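Local coordinates for outer membrane protein SusF (Bacteroides thetaiotaomicron, PDB 4FE9), which binds starch at the bacterial cell surface through its carbohydrate-binding modules, before the starch is transported into the periplasm for degradation, at residues 34-39 with 48-53; 154-159 with 193-198; 411-416 with 428-433. All blocks are in the same frame, centred on the assembly; numbering follows the deposited sequence.

Interaction 1: residues 34-39 with 48-53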
ATOM      1  N   GLY A  34     -26.759 -24.804 -10.124  1.00 17.30           N
ATOM      2  CA  GLY A  34     -27.538 -25.707  -9.277  1.00 17.63           C
ATOM      3  C   GLY A  34     -28.711 -24.988  -8.619  1.00 17.94           C
ATOM      4  O   GLY A  34     -28.829 -23.748  -8.701  1.00 18.64           O
ATOM      5  N   LYS A  35     -29.518 -25.728  -7.886  1.00 18.06           N
ATOM      6  CA  LYS A  35     -30.684 -25.127  -7.212  1.00 19.52           C
ATOM      7  C   LYS A  35     -30.319 -24.168  -6.053  1.00 18.78           C
ATOM      8  O   LYS A  35     -31.058 -23.279  -5.760  1.00 18.24           O
ATOM      9  CB  LYS A  35     -31.665 -26.193  -6.756  1.00 18.57           C
ATOM     10  CG  LYS A  35     -31.268 -26.934  -5.476  1.00 23.87           C
ATOM     11  CD  LYS A  35     -32.052 -28.275  -5.368  1.00 34.74           C
ATOM     12  CE  LYS A  35     -32.470 -28.589  -3.925  1.00 44.24           C
ATOM     13  NZ  LYS A  35     -31.452 -28.107  -2.934  1.00 47.53           N
ATOM     14  N   ASP A  36     -29.093 -24.251  -5.541  1.00 17.40           N
ATOM     15  CA  ASP A  36     -28.667 -23.303  -4.527  1.00 17.84           C
ATOM     16  C   ASP A  36     -27.868 -22.165  -5.149  1.00 17.50           C
ATOM     17  O   ASP A  36     -26.654 -22.048  -4.930  1.00 18.66           O
ATOM     18  CB  ASP A  36     -27.875 -24.018  -3.411  1.00 16.73           C
ATOM     19  CG  ASP A  36     -28.708 -25.101  -2.695  1.00 20.09           C
ATOM     20  OD1 ASP A  36     -29.778 -24.763  -2.160  1.00 19.75           O
ATOM     21  OD2 ASP A  36     -28.335 -26.305  -2.738  1.00 19.57           O
ATOM     22  N   ALA A  37     -28.548 -21.318  -5.925  1.00 17.19           N
ATOM     23  CA  ALA A  37     -27.863 -20.348  -6.792  1.00 15.88           C
ATOM     24  C   ALA A  37     -27.665 -18.979  -6.117  1.00 15.82           C
ATOM     25  O   ALA A  37     -26.785 -18.216  -6.496  1.00 13.54           O
ATOM     26  CB  ALA A  37     -28.608 -20.198  -8.141  1.00 16.58           C
ATOM     27  N   SER A  38     -28.403 -18.748  -5.025  1.00 15.89           N
ATOM     28  CA  SER A  38     -28.425 -17.444  -4.384  1.00 16.03           C
ATOM     29  C   SER A  38     -28.415 -17.608  -2.891  1.00 16.22           C
ATOM     30  O   SER A  38     -29.466 -17.542  -2.257  1.00 16.67           O
ATOM     31  CB  SER A  38     -29.693 -16.666  -4.786  1.00 16.67           C
ATOM     32  OG  SER A  38     -29.741 -16.456  -6.172  1.00 19.42           O
ATOM     33  N   ILE A  39     -27.233 -17.834  -2.320  1.00 13.78           N
ATOM     34  CA  ILE A  39     -27.127 -18.293  -0.948  1.00 12.19           C
ATOM     35  C   ILE A  39     -26.965 -17.089   0.030  1.00 11.65           C
ATOM     36  O   ILE A  39     -26.226 -16.159  -0.247  1.00  9.91           O
ATOM     37  CB  ILE A  39     -25.913 -19.199  -0.804  1.00 13.36           C
ATOM     38  CG1 ILE A  39     -26.119 -20.471  -1.584  1.00 13.02           C
ATOM     39  CG2 ILE A  39     -25.616 -19.503   0.691  1.00 12.72           C
ATOM     40  CD1 ILE A  39     -24.804 -21.165  -1.926  1.00 14.87           C
ATOM     41  N   SER A  48     -24.557 -28.861   3.159  1.00 19.06           N
ATOM     42  CA  SER A  48     -24.029 -28.937   1.802  1.00 18.62           C
ATOM     43  C   SER A  48     -25.018 -28.320   0.803  1.00 17.39           C
ATOM     44  O   SER A  48     -26.225 -28.284   1.056  1.00 16.86           O
ATOM     45  CB  SER A  48     -23.782 -30.382   1.453  1.00 19.79           C
ATOM     46  OG  SER A  48     -25.024 -31.031   1.280  1.00 23.10           O
ATOM     47  N   VAL A  49     -24.496 -27.759  -0.289  1.00 15.71           N
ATOM     48  CA  VAL A  49     -25.338 -27.118  -1.301  1.00 13.80           C
ATOM     49  C   VAL A  49     -24.996 -27.647  -2.683  1.00 13.97           C
ATOM     50  O   VAL A  49     -23.852 -27.997  -2.947  1.00 11.25           O
ATOM     51  CB  VAL A  49     -25.140 -25.583  -1.299  1.00 13.49           C
ATOM     52  CG1 VAL A  49     -25.810 -24.961  -0.038  1.00 14.57           C
ATOM     53  CG2 VAL A  49     -23.661 -25.246  -1.315  1.00 10.78           C
ATOM     54  N   GLU A  50     -25.984 -27.641  -3.573  1.00 12.97           N
ATOM     55  CA  GLU A  50     -25.789 -28.006  -4.959  1.00 13.13           C
ATOM     56  C   GLU A  50     -25.537 -26.782  -5.742  1.00 13.68           C
ATOM     57  O   GLU A  50     -26.462 -25.961  -5.946  1.00 13.26           O
ATOM     58  CB  GLU A  50     -27.058 -28.655  -5.498  1.00 13.56           C
ATOM     59  CG  GLU A  50     -27.818 -29.443  -4.463  1.00 15.23           C
ATOM     60  CD  GLU A  50     -28.858 -30.410  -5.084  1.00 29.83           C
ATOM     61  OE1 GLU A  50     -29.525 -30.038  -6.079  1.00 29.77           O
ATOM     62  OE2 GLU A  50     -29.052 -31.509  -4.536  1.00 32.20           O
ATOM     63  N   ILE A  51     -24.362 -26.698  -6.354  1.00 12.19           N
ATOM     64  CA  ILE A  51     -23.989 -25.450  -6.993  1.00 10.44           C
ATOM     65  C   ILE A  51     -24.018 -25.485  -8.527  1.00  9.73           C
ATOM     66  O   ILE A  51     -24.025 -24.431  -9.180  1.00  7.92           O
ATOM     67  CB  ILE A  51     -22.660 -24.902  -6.458  1.00 10.88           C
ATOM     68  CG1 ILE A  51     -21.521 -25.863  -6.768  1.00 10.87           C
ATOM     69  CG2 ILE A  51     -22.756 -24.672  -4.958  1.00 11.45           C
ATOM     70  CD1 ILE A  51     -20.135 -25.268  -6.455  1.00 16.35           C
ATOM     71  N   ALA A  52     -24.051 -26.686  -9.097  1.00  8.91           N
ATOM     72  CA  ALA A  52     -24.040 -26.830 -10.526  1.00  9.11           C
ATOM     73  C   ALA A  52     -24.523 -28.226 -10.927  1.00 10.38           C
ATOM     74  O   ALA A  52     -24.624 -29.131 -10.082  1.00 10.87           O
ATOM     75  CB  ALA A  52     -22.639 -26.539 -11.100  1.00  9.72           C
ATOM     76  N   LYS A  53     -24.881 -28.380 -12.194  1.00 11.60           N
ATOM     77  CA  LYS A  53     -25.392 -29.657 -12.697  1.00 12.98           C
ATOM     78  C   LYS A  53     -24.901 -29.829 -14.125  1.00 13.37           C
ATOM     79  O   LYS A  53     -24.813 -28.860 -14.856  1.00 12.43           O
ATOM     80  CB  LYS A  53     -26.923 -29.659 -12.654  1.00 13.68           C
ATOM     81  CG  LYS A  53     -27.585 -30.960 -13.092  1.00 18.34           C
ATOM     82  CD  LYS A  53     -29.140 -30.826 -13.005  1.00 27.97           C
ATOM     83  CE  LYS A  53     -29.862 -32.086 -13.534  1.00 31.22           C
ATOM     84  NZ  LYS A  53     -29.070 -33.298 -13.265  1.00 31.25           N
TER
HETATM   85  O   HOH W   1     -29.275 -28.526  -8.143  1.00 21.28           O

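Interaction 2: residues 154-159 with 193-198. With GLC (alpha-D-glucopyranose), chain B; GLC (alpha-D-glucopyranose), chain C.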
ATOM      1  N   TYR A 154     -10.272  -1.017  20.883  1.00  8.74           N
ATOM      2  CA  TYR A 154      -9.070  -0.991  21.703  1.00 10.24           C
ATOM      3  C   TYR A 154      -8.207  -2.256  21.447  1.00 10.14           C
ATOM      4  O   TYR A 154      -8.756  -3.337  21.158  1.00 11.30           O
ATOM      5  CB  TYR A 154      -9.472  -0.928  23.162  1.00  9.31           C
ATOM      6  CG  TYR A 154     -10.024   0.398  23.555  1.00 11.70           C
ATOM      7  CD1 TYR A 154     -11.328   0.757  23.221  1.00 19.58           C
ATOM      8  CD2 TYR A 154      -9.241   1.325  24.246  1.00 13.72           C
ATOM      9  CE1 TYR A 154     -11.848   2.002  23.582  1.00 22.25           C
ATOM     10  CE2 TYR A 154      -9.760   2.552  24.644  1.00 22.69           C
ATOM     11  CZ  TYR A 154     -11.053   2.897  24.289  1.00 23.56           C
ATOM     12  OH  TYR A 154     -11.549   4.138  24.623  1.00 30.38           O
ATOM     13  N   ILE A 155      -6.881  -2.114  21.535  1.00  9.71           N
ATOM     14  CA  ILE A 155      -5.986  -3.276  21.600  1.00  9.74           C
ATOM     15  C   ILE A 155      -5.612  -3.571  23.038  1.00 11.32           C
ATOM     16  O   ILE A 155      -5.241  -2.653  23.813  1.00  9.87           O
ATOM     17  CB  ILE A 155      -4.707  -3.056  20.812  1.00  9.87           C
ATOM     18  CG1 ILE A 155      -5.009  -2.688  19.360  1.00 12.09           C
ATOM     19  CG2 ILE A 155      -3.758  -4.271  20.936  1.00  7.58           C
ATOM     20  CD1 ILE A 155      -5.492  -3.816  18.550  1.00 17.45           C
ATOM     21  N   VAL A 156      -5.644  -4.856  23.381  1.00 10.26           N
ATOM     22  CA  VAL A 156      -5.160  -5.350  24.651  1.00 10.65           C
ATOM     23  C   VAL A 156      -4.271  -6.587  24.328  1.00 11.49           C
ATOM     24  O   VAL A 156      -4.677  -7.453  23.557  1.00 10.02           O
ATOM     25  CB  VAL A 156      -6.361  -5.802  25.534  1.00 11.85           C
ATOM     26  CG1 VAL A 156      -5.903  -6.524  26.782  1.00 13.20           C
ATOM     27  CG2 VAL A 156      -7.207  -4.620  25.914  1.00 12.53           C
ATOM     28  N   GLY A 157      -3.079  -6.664  24.905  1.00 10.34           N
ATOM     29  CA  GLY A 157      -2.209  -7.820  24.693  1.00 11.44           C
ATOM     30  C   GLY A 157      -1.060  -7.917  25.675  1.00 12.41           C
ATOM     31  O   GLY A 157      -1.103  -7.314  26.753  1.00 11.80           O
ATOM     32  N   ASP A 158      -0.116  -8.817  25.384  1.00 13.28           N
ATOM     33  CA  ASP A 158       1.054  -9.021  26.264  1.00 13.80           C
ATOM     34  C   ASP A 158       1.783  -7.689  26.441  1.00 14.57           C
ATOM     35  O   ASP A 158       2.264  -7.393  27.522  1.00 15.03           O
ATOM     36  CB  ASP A 158       2.035 -10.050  25.693  1.00 12.40           C
ATOM     37  CG  ASP A 158       1.379 -11.439  25.410  1.00 14.53           C
ATOM     38  OD1 ASP A 158       1.772 -12.084  24.411  1.00 16.82           O
ATOM     39  OD2 ASP A 158       0.664 -11.956  26.273  1.00 17.08           O
ATOM     40  N   PHE A 159       1.797  -6.858  25.396  1.00 15.22           N
ATOM     41  CA  PHE A 159       2.571  -5.632  25.432  1.00 15.53           C
ATOM     42  C   PHE A 159       1.935  -4.519  26.226  1.00 16.02           C
ATOM     43  O   PHE A 159       2.634  -3.616  26.700  1.00 15.56           O
ATOM     44  CB  PHE A 159       3.002  -5.163  24.016  1.00 15.39           C
ATOM     45  CG  PHE A 159       1.876  -4.537  23.196  1.00 17.35           C
ATOM     46  CD1 PHE A 159       1.725  -3.162  23.145  1.00 17.54           C
ATOM     47  CD2 PHE A 159       1.045  -5.330  22.405  1.00 14.39           C
ATOM     48  CE1 PHE A 159       0.686  -2.584  22.399  1.00 19.35           C
ATOM     49  CE2 PHE A 159       0.026  -4.772  21.659  1.00 25.27           C
ATOM     50  CZ  PHE A 159      -0.167  -3.398  21.661  1.00 19.95           C
ATOM     51  N   LYS A 193      -5.559  -9.094  21.442  1.00  8.17           N
ATOM     52  CA  LYS A 193      -6.910  -9.078  20.859  1.00  8.73           C
ATOM     53  C   LYS A 193      -7.393  -7.640  20.618  1.00  9.42           C
ATOM     54  O   LYS A 193      -6.846  -6.695  21.187  1.00  8.90           O
ATOM     55  CB  LYS A 193      -7.876  -9.835  21.763  1.00  8.02           C
ATOM     56  CG  LYS A 193      -7.686 -11.369  21.676  1.00  7.97           C
ATOM     57  CD  LYS A 193      -8.352 -12.110  22.836  1.00 10.34           C
ATOM     58  CE  LYS A 193      -8.594 -13.545  22.429  1.00  6.98           C
ATOM     59  NZ  LYS A 193      -9.114 -14.422  23.477  1.00  6.30           N
ATOM     60  N   ILE A 194      -8.459  -7.501  19.822  1.00  8.53           N
ATOM     61  CA  ILE A 194      -9.106  -6.240  19.595  1.00  7.74           C
ATOM     62  C   ILE A 194     -10.451  -6.251  20.283  1.00  7.84           C
ATOM     63  O   ILE A 194     -11.168  -7.243  20.232  1.00  7.91           O
ATOM     64  CB  ILE A 194      -9.336  -6.028  18.125  1.00  9.16           C
ATOM     65  CG1 ILE A 194      -8.003  -5.969  17.383  1.00  9.08           C
ATOM     66  CG2 ILE A 194     -10.110  -4.725  17.869  1.00  8.34           C
ATOM     67  CD1 ILE A 194      -8.157  -6.254  15.864  1.00 17.17           C
ATOM     68  N   PHE A 195     -10.742  -5.217  21.039  1.00  5.96           N
ATOM     69  CA  PHE A 195     -12.026  -5.159  21.725  1.00  8.47           C
ATOM     70  C   PHE A 195     -12.793  -3.954  21.262  1.00  8.72           C
ATOM     71  O   PHE A 195     -12.243  -2.871  21.187  1.00 10.03           O
ATOM     72  CB  PHE A 195     -11.828  -5.113  23.240  1.00  7.22           C
ATOM     73  CG  PHE A 195     -11.337  -6.397  23.814  1.00  8.38           C
ATOM     74  CD1 PHE A 195      -9.980  -6.718  23.774  1.00 12.95           C
ATOM     75  CD2 PHE A 195     -12.228  -7.353  24.232  1.00  9.33           C
ATOM     76  CE1 PHE A 195      -9.537  -7.961  24.199  1.00  7.85           C
ATOM     77  CE2 PHE A 195     -11.792  -8.597  24.645  1.00 12.93           C
ATOM     78  CZ  PHE A 195     -10.450  -8.867  24.700  1.00  8.39           C
ATOM     79  N   PRO A 196     -14.094  -4.134  20.955  1.00 11.46           N
ATOM     80  CA  PRO A 196     -14.953  -2.967  20.850  1.00 11.50           C
ATOM     81  C   PRO A 196     -15.018  -2.222  22.186  1.00 12.06           C
ATOM     82  O   PRO A 196     -14.989  -2.845  23.246  1.00 12.45           O
ATOM     83  CB  PRO A 196     -16.332  -3.564  20.494  1.00 12.11           C
ATOM     84  CG  PRO A 196     -16.278  -4.948  20.939  1.00 13.23           C
ATOM     85  CD  PRO A 196     -14.847  -5.396  20.852  1.00 10.35           C
ATOM     86  N   ALA A 197     -15.139  -0.906  22.126  1.00 13.21           N
ATOM     87  CA  ALA A 197     -15.226  -0.067  23.345  1.00 13.20           C
ATOM     88  C   ALA A 197     -16.273  -0.559  24.349  1.00 13.92           C
ATOM     89  O   ALA A 197     -16.057  -0.485  25.561  1.00 12.07           O
ATOM     90  CB  ALA A 197     -15.483   1.397  22.970  1.00 13.62           C
ATOM     91  N   SER A 198     -17.369  -1.133  23.854  1.00 12.70           N
ATOM     92  CA  SER A 198     -18.446  -1.563  24.750  1.00 14.84           C
ATOM     93  C   SER A 198     -18.080  -2.836  25.555  1.00 14.89           C
ATOM     94  O   SER A 198     -18.761  -3.182  26.526  1.00 14.30           O
ATOM     95  CB  SER A 198     -19.742  -1.797  23.967  1.00 15.71           C
ATOM     96  OG  SER A 198     -19.517  -2.699  22.875  1.00 15.90           O
TER
HETATM   97  C1  GLC B   6      -7.571 -13.477  28.188  1.00 11.68           C
HETATM   98  C2  GLC B   6      -7.606 -13.512  26.665  1.00 15.99           C
HETATM   99  C3  GLC B   6      -6.629 -14.571  26.150  1.00 15.62           C
HETATM  100  C4  GLC B   6      -5.239 -14.263  26.667  1.00 14.82           C
HETATM  101  C5  GLC B   6      -5.254 -14.135  28.186  1.00 13.95           C
HETATM  102  C6  GLC B   6      -3.894 -13.640  28.647  1.00 15.44           C
HETATM  103  O2  GLC B   6      -8.921 -13.886  26.233  1.00 17.91           O
HETATM  104  O3  GLC B   6      -6.635 -14.526  24.732  1.00 14.39           O
HETATM  105  O4  GLC B   6      -4.326 -15.275  26.280  1.00 13.95           O
HETATM  106  O5  GLC B   6      -6.243 -13.149  28.622  1.00 14.38           O
HETATM  107  O6  GLC B   6      -3.860 -13.676  30.053  1.00 13.09           O
HETATM  108  C1  GLC C   7      -3.577 -14.888  25.161  1.00 13.81           C
HETATM  109  C2  GLC C   7      -3.462 -16.037  24.205  1.00 16.31           C
HETATM  110  C3  GLC C   7      -2.766 -17.213  24.856  1.00 13.09           C
HETATM  111  C4  GLC C   7      -1.480 -16.780  25.544  1.00 19.10           C
HETATM  112  C5  GLC C   7      -1.444 -15.545  26.079  1.00 18.80           C
HETATM  113  C6  GLC C   7      -0.174 -15.110  26.756  1.00 23.14           C
HETATM  114  O2  GLC C   7      -4.784 -16.427  23.799  1.00 13.67           O
HETATM  115  O3  GLC C   7      -2.529 -18.193  23.854  1.00 14.54           O
HETATM  116  O4  GLC C   7      -0.812 -17.766  26.384  1.00 19.69           O
HETATM  117  O5  GLC C   7      -2.290 -14.481  25.569  1.00 17.87           O
HETATM  118  O6  GLC C   7       0.686 -14.581  25.744  1.00 20.37           O

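Interaction 3: residues 411-416 with 428-433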
ATOM      1  N   ALA A 411      11.493  38.883   3.995  1.00 27.69           N
ATOM      2  CA  ALA A 411      12.169  37.604   4.224  1.00 25.80           C
ATOM      3  C   ALA A 411      11.903  36.673   3.043  1.00 24.11           C
ATOM      4  O   ALA A 411      10.791  36.602   2.555  1.00 24.03           O
ATOM      5  CB  ALA A 411      11.681  36.975   5.515  1.00 25.59           C
ATOM      6  N   VAL A 412      12.966  36.096   2.510  1.00 22.72           N
ATOM      7  CA  VAL A 412      12.876  35.105   1.449  1.00 22.35           C
ATOM      8  C   VAL A 412      12.478  33.733   2.028  1.00 20.43           C
ATOM      9  O   VAL A 412      13.049  33.286   3.003  1.00 19.51           O
ATOM     10  CB  VAL A 412      14.213  34.960   0.731  1.00 22.06           C
ATOM     11  CG1 VAL A 412      14.113  33.894  -0.393  1.00 23.39           C
ATOM     12  CG2 VAL A 412      14.669  36.317   0.162  1.00 24.64           C
ATOM     13  N   ARG A 413      11.458  33.119   1.446  1.00 18.89           N
ATOM     14  CA  ARG A 413      11.194  31.702   1.638  1.00 18.23           C
ATOM     15  C   ARG A 413      11.150  30.971   0.285  1.00 18.96           C
ATOM     16  O   ARG A 413      10.725  31.555  -0.740  1.00 20.01           O
ATOM     17  CB  ARG A 413       9.876  31.507   2.401  1.00 15.89           C
ATOM     18  CG  ARG A 413       9.818  32.211   3.753  1.00 18.69           C
ATOM     19  CD  ARG A 413      10.718  31.500   4.813  1.00 14.96           C
ATOM     20  NE  ARG A 413      10.050  30.329   5.437  1.00 10.66           N
ATOM     21  CZ  ARG A 413       9.204  30.390   6.474  1.00 13.07           C
ATOM     22  NH1 ARG A 413       8.785  31.568   6.934  1.00 10.77           N
ATOM     23  NH2 ARG A 413       8.700  29.265   6.996  1.00  7.25           N
ATOM     24  N   ILE A 414      11.677  29.748   0.259  1.00 17.48           N
ATOM     25  CA  ILE A 414      11.689  28.915  -0.960  1.00 17.78           C
ATOM     26  C   ILE A 414      11.210  27.499  -0.577  1.00 18.41           C
ATOM     27  O   ILE A 414      11.558  26.982   0.518  1.00 18.63           O
ATOM     28  CB  ILE A 414      13.114  28.789  -1.541  1.00 16.22           C
ATOM     29  CG1 ILE A 414      13.875  30.122  -1.409  1.00 16.73           C
ATOM     30  CG2 ILE A 414      13.068  28.311  -3.023  1.00 19.75           C
ATOM     31  CD1 ILE A 414      15.382  29.973  -1.583  1.00 15.84           C
ATOM     32  N   CYS A 415      10.435  26.866  -1.464  1.00 17.35           N
ATOM     33  CA  CYS A 415      10.076  25.465  -1.273  1.00 17.58           C
ATOM     34  C   CYS A 415       9.905  24.663  -2.580  1.00 18.41           C
ATOM     35  O   CYS A 415       9.928  25.227  -3.695  1.00 16.23           O
ATOM     36  CB  CYS A 415       8.820  25.337  -0.409  1.00 16.05           C
ATOM     37  SG  CYS A 415       7.295  25.818  -1.273  1.00 17.66           S
ATOM     38  N   VAL A 416       9.848  23.342  -2.426  1.00 17.06           N
ATOM     39  CA  VAL A 416       9.079  22.476  -3.324  1.00 18.61           C
ATOM     40  C   VAL A 416       7.816  22.026  -2.604  1.00 19.94           C
ATOM     41  O   VAL A 416       7.601  22.386  -1.448  1.00 21.56           O
ATOM     42  CB  VAL A 416       9.892  21.240  -3.723  1.00 17.45           C
ATOM     43  CG1 VAL A 416      11.173  21.657  -4.464  1.00 14.23           C
ATOM     44  CG2 VAL A 416      10.243  20.426  -2.483  1.00 14.93           C
ATOM     45  N   LYS A 428       7.117  21.814   4.986  1.00  8.52           N
ATOM     46  CA  LYS A 428       7.767  20.524   5.274  1.00  8.74           C
ATOM     47  C   LYS A 428       8.936  20.212   4.341  1.00  7.80           C
ATOM     48  O   LYS A 428       9.717  19.298   4.595  1.00  8.95           O
ATOM     49  CB  LYS A 428       6.742  19.402   5.281  1.00  6.79           C
ATOM     50  CG  LYS A 428       5.823  19.475   6.538  1.00  9.01           C
ATOM     51  CD  LYS A 428       4.674  18.455   6.498  1.00  8.17           C
ATOM     52  CE  LYS A 428       3.863  18.555   7.766  1.00 12.54           C
ATOM     53  NZ  LYS A 428       3.107  17.352   8.023  1.00 14.51           N
ATOM     54  N   THR A 429       8.989  20.915   3.217  1.00  8.72           N
ATOM     55  CA  THR A 429      10.050  20.733   2.253  1.00  8.98           C
ATOM     56  C   THR A 429      10.544  22.092   1.794  1.00 10.66           C
ATOM     57  O   THR A 429      10.392  22.481   0.624  1.00 10.56           O
ATOM     58  CB  THR A 429       9.584  19.854   1.004  1.00 10.98           C
ATOM     59  OG1 THR A 429       8.445  20.458   0.382  1.00  9.38           O
ATOM     60  CG2 THR A 429       9.199  18.419   1.456  1.00  9.24           C
ATOM     61  N   GLU A 430      11.078  22.857   2.730  1.00 10.99           N
ATOM     62  CA  GLU A 430      11.540  24.184   2.398  1.00 10.44           C
ATOM     63  C   GLU A 430      13.005  24.319   2.686  1.00 10.71           C
ATOM     64  O   GLU A 430      13.640  23.410   3.280  1.00 10.41           O
ATOM     65  CB  GLU A 430      10.709  25.278   3.111  1.00 10.66           C
ATOM     66  CG  GLU A 430      11.006  25.409   4.652  1.00  8.54           C
ATOM     67  CD  GLU A 430      10.582  26.750   5.232  1.00 17.36           C
ATOM     68  OE1 GLU A 430      10.724  27.805   4.522  1.00 14.49           O
ATOM     69  OE2 GLU A 430      10.228  26.775   6.446  1.00 11.86           O
ATOM     70  N   PHE A 431      13.594  25.363   2.122  1.00 11.61           N
ATOM     71  CA  PHE A 431      15.003  25.601   2.295  1.00 14.19           C
ATOM     72  C   PHE A 431      15.332  27.064   1.985  1.00 13.46           C
ATOM     73  O   PHE A 431      14.444  27.882   1.690  1.00 14.34           O
ATOM     74  CB  PHE A 431      15.800  24.671   1.358  1.00 13.50           C
ATOM     75  CG  PHE A 431      15.406  24.802  -0.069  1.00 16.12           C
ATOM     76  CD1 PHE A 431      16.029  25.731  -0.887  1.00 23.55           C
ATOM     77  CD2 PHE A 431      14.332  24.082  -0.570  1.00 17.09           C
ATOM     78  CE1 PHE A 431      15.651  25.877  -2.211  1.00 24.87           C
ATOM     79  CE2 PHE A 431      13.961  24.207  -1.897  1.00 23.56           C
ATOM     80  CZ  PHE A 431      14.596  25.138  -2.707  1.00 21.63           C
ATOM     81  N   ILE A 432      16.579  27.399   2.170  1.00 15.07           N
ATOM     82  CA  ILE A 432      17.052  28.776   2.004  1.00 17.29           C
ATOM     83  C   ILE A 432      18.577  28.722   1.686  1.00 18.17           C
ATOM     84  O   ILE A 432      19.153  27.631   1.568  1.00 18.21           O
ATOM     85  CB  ILE A 432      16.737  29.620   3.287  1.00 16.29           C
ATOM     86  CG1 ILE A 432      16.745  31.132   2.991  1.00 18.65           C
ATOM     87  CG2 ILE A 432      17.699  29.250   4.437  1.00 15.44           C
ATOM     88  CD1 ILE A 432      15.732  31.561   1.968  1.00 23.28           C
ATOM     89  N   ILE A 433      19.196  29.881   1.471  1.00 21.15           N
ATOM     90  CA  ILE A 433      20.664  29.965   1.290  1.00 22.52           C
ATOM     91  C   ILE A 433      21.322  30.673   2.482  1.00 23.63           C
ATOM     92  O   ILE A 433      20.910  31.773   2.846  1.00 23.01           O
ATOM     93  CB  ILE A 433      21.016  30.770   0.002  1.00 22.59           C
ATOM     94  CG1 ILE A 433      20.550  30.024  -1.219  1.00 23.40           C
ATOM     95  CG2 ILE A 433      22.485  31.034  -0.089  1.00 24.28           C
ATOM     96  CD1 ILE A 433      19.347  30.636  -1.801  1.00 31.26           C
TER
HETATM   97  O   HOH W   2      12.635  28.869   3.167  1.00 15.36           O

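Interaction 1: residues 34-39 with 48-53
Gly34 meets Glu50 and Ile51 in the Ig-like N-terminal domain, where the antiparallel pairing of strand 27-33 with strand 48-57 gives way to a turn. Its N-H bonds to Ile51 O at 2.9 Å, with the donor standing well above the carbonyl plane, and Gly34 CA lies against Glu50 O in a CA-H...O contact. Lys35 comes next, its CD packed 3.2 Å from Glu50 OE1 while NZ remains beyond salt-bridge range of that carboxylate. A water bridges the pair, accepting from Lys35 N and donating to Glu50 OE1. Asp36, the centre of an inverse gamma turn, then grips both ends of Glu50's backbone: Asp36 N donates to Glu50 O at 3.2 Å, and Asp36 OD2 accepts from Glu50 N at 2.8 Å, using its anti lone pair. Asp36 CG lies beside its own backbone N (chi1 -60°), and OD2 also packs against Val49, 3.6 Å from Val49 CB. Asp36 O is buried by the contact and has no partner in the model. Beyond it the chain joins strand 128-141, and Ile39 and Val49 both pack against Leu92 and Leu95 of helix 92-102. There Ile39 CD1 sits 4.3 Å from Val49 CG2.

Interaction 2: residues 154-159 with 193-198
Tyr154, Ile155 and Val156 pair with Phe195, Ile194 and Lys193, in that order, as neighbouring antiparallel strands in the β-sheet of carbohydrate-binding module 1. Four backbone hydrogen bonds hold the strands, two at each hydrogen-bonded pair; the shortest are Tyr154 N to Phe195 O and Phe195 N to Tyr154 O, both 2.7 Å. The 140° between the strand directions shows a marked twist, and the packing differs between the two faces. On the face of Ile155 and Ile194, the CD1 methyl of Ile155 is the bump, set obliquely against CG1 of Ile194; Ile155 chi2 (-73°) puts CD1 there, 3.5 Å from Ile194 CG1, in a layer continued by Leu182 and Met170. On the face of Tyr154, Val156, Lys193 and Phe195, the contact is diagonal. Val156 meets the Phe195 ring obliquely with CB and CG2, Val156 CB lying 4.1 Å from Phe195 CE1, and Ile205 touches both residues. Farther along, the small Ala197, in a 3-10 turn, leaves its methyl to meet the edge of the Tyr154 ring, Ala197 CB lying 3.7 Å from Tyr154 CE1. At the other end the sheet becomes a starch-binding surface. The extended side chain of Lys193 carries NZ to the glucose of chain B, where it donates to O2 and O3, each 2.8 Å away. Asp158, just past its strand, is held by Asn191 N at OD1 and by Trp162 NE1 at OD2; that same OD2 accepts a bond from O6 of the glucose of chain C at 2.7 Å.

Interaction 3: residues 411-416 with 428-433
Glu430 reaches across to Arg413 along a side chain that touches the opposite strand from its root. Its CB lies 3.2 Å from Ile414 O and 4.0 Å from Cys415 CB; Glu430 and Cys415 form an antiparallel non-hydrogen-bonded pair. CG is set between the backbone N and the carbonyl carbon (chi1 74°), and from there the chain runs extended. At the tip, CD faces the edge of the guanidinium in its plane. OE1 offers its syn lone pair to Arg413 NE at 2.8 Å in a nearly straight bond (174°), while OE2 takes Arg413 NH2 at 3.0 Å from somewhat above the carboxylate plane. The two flat groups are only 24° apart, a side-on, two-pronged salt bridge; OE2 also forms a salt bridge with Arg441, and the two cations would be expected to stabilise the ionised carboxylate. This pairing spans two adjacent strands in the antiparallel sheet of the Ig-like carbohydrate-binding module 3, in which strand 410-415 also pairs with strand 371-374. On the face of Ile414 and Phe431 the packing is apolar. Ile414 CB stands over one face of the Phe431 ring in a CH-pi contact, offset toward the rim, and Ile414 CG2 comes to 3.5 Å from Phe431 CZ. Ile432 crosses Ile414 at about a right angle, their CD1 atoms 3.9 Å apart. Trp296 of module 2 touches Phe431, Val416 and Thr429, placing this end of the contact against module 2. Val416 N donates to Thr429 O at 3.2 Å, and Thr429 OG1 donates to Val416 O at 2.8 Å from above the carbonyl plane.

Overall arrangement
The three contacts follow one another along the chain in separate parts of it, with no atoms in touch; interactions 1 and 3 lie on opposite sides of the chain's centre, their own centres 66 Å apart. Interactions 2 and 3 are buried strand pairings, whereas interaction 1 is only partly buried and joins a turn to a strand. Their chemistry follows: a carboxylate stands in for a backbone acceptor in the turn of interaction 1, a full set of backbone bonds secures interaction 2, and a charged pair and apolar packing add to a few backbone bonds in interaction 3. Of the three, interaction 2 alone carries glucose; interaction 3 borders the preceding module instead.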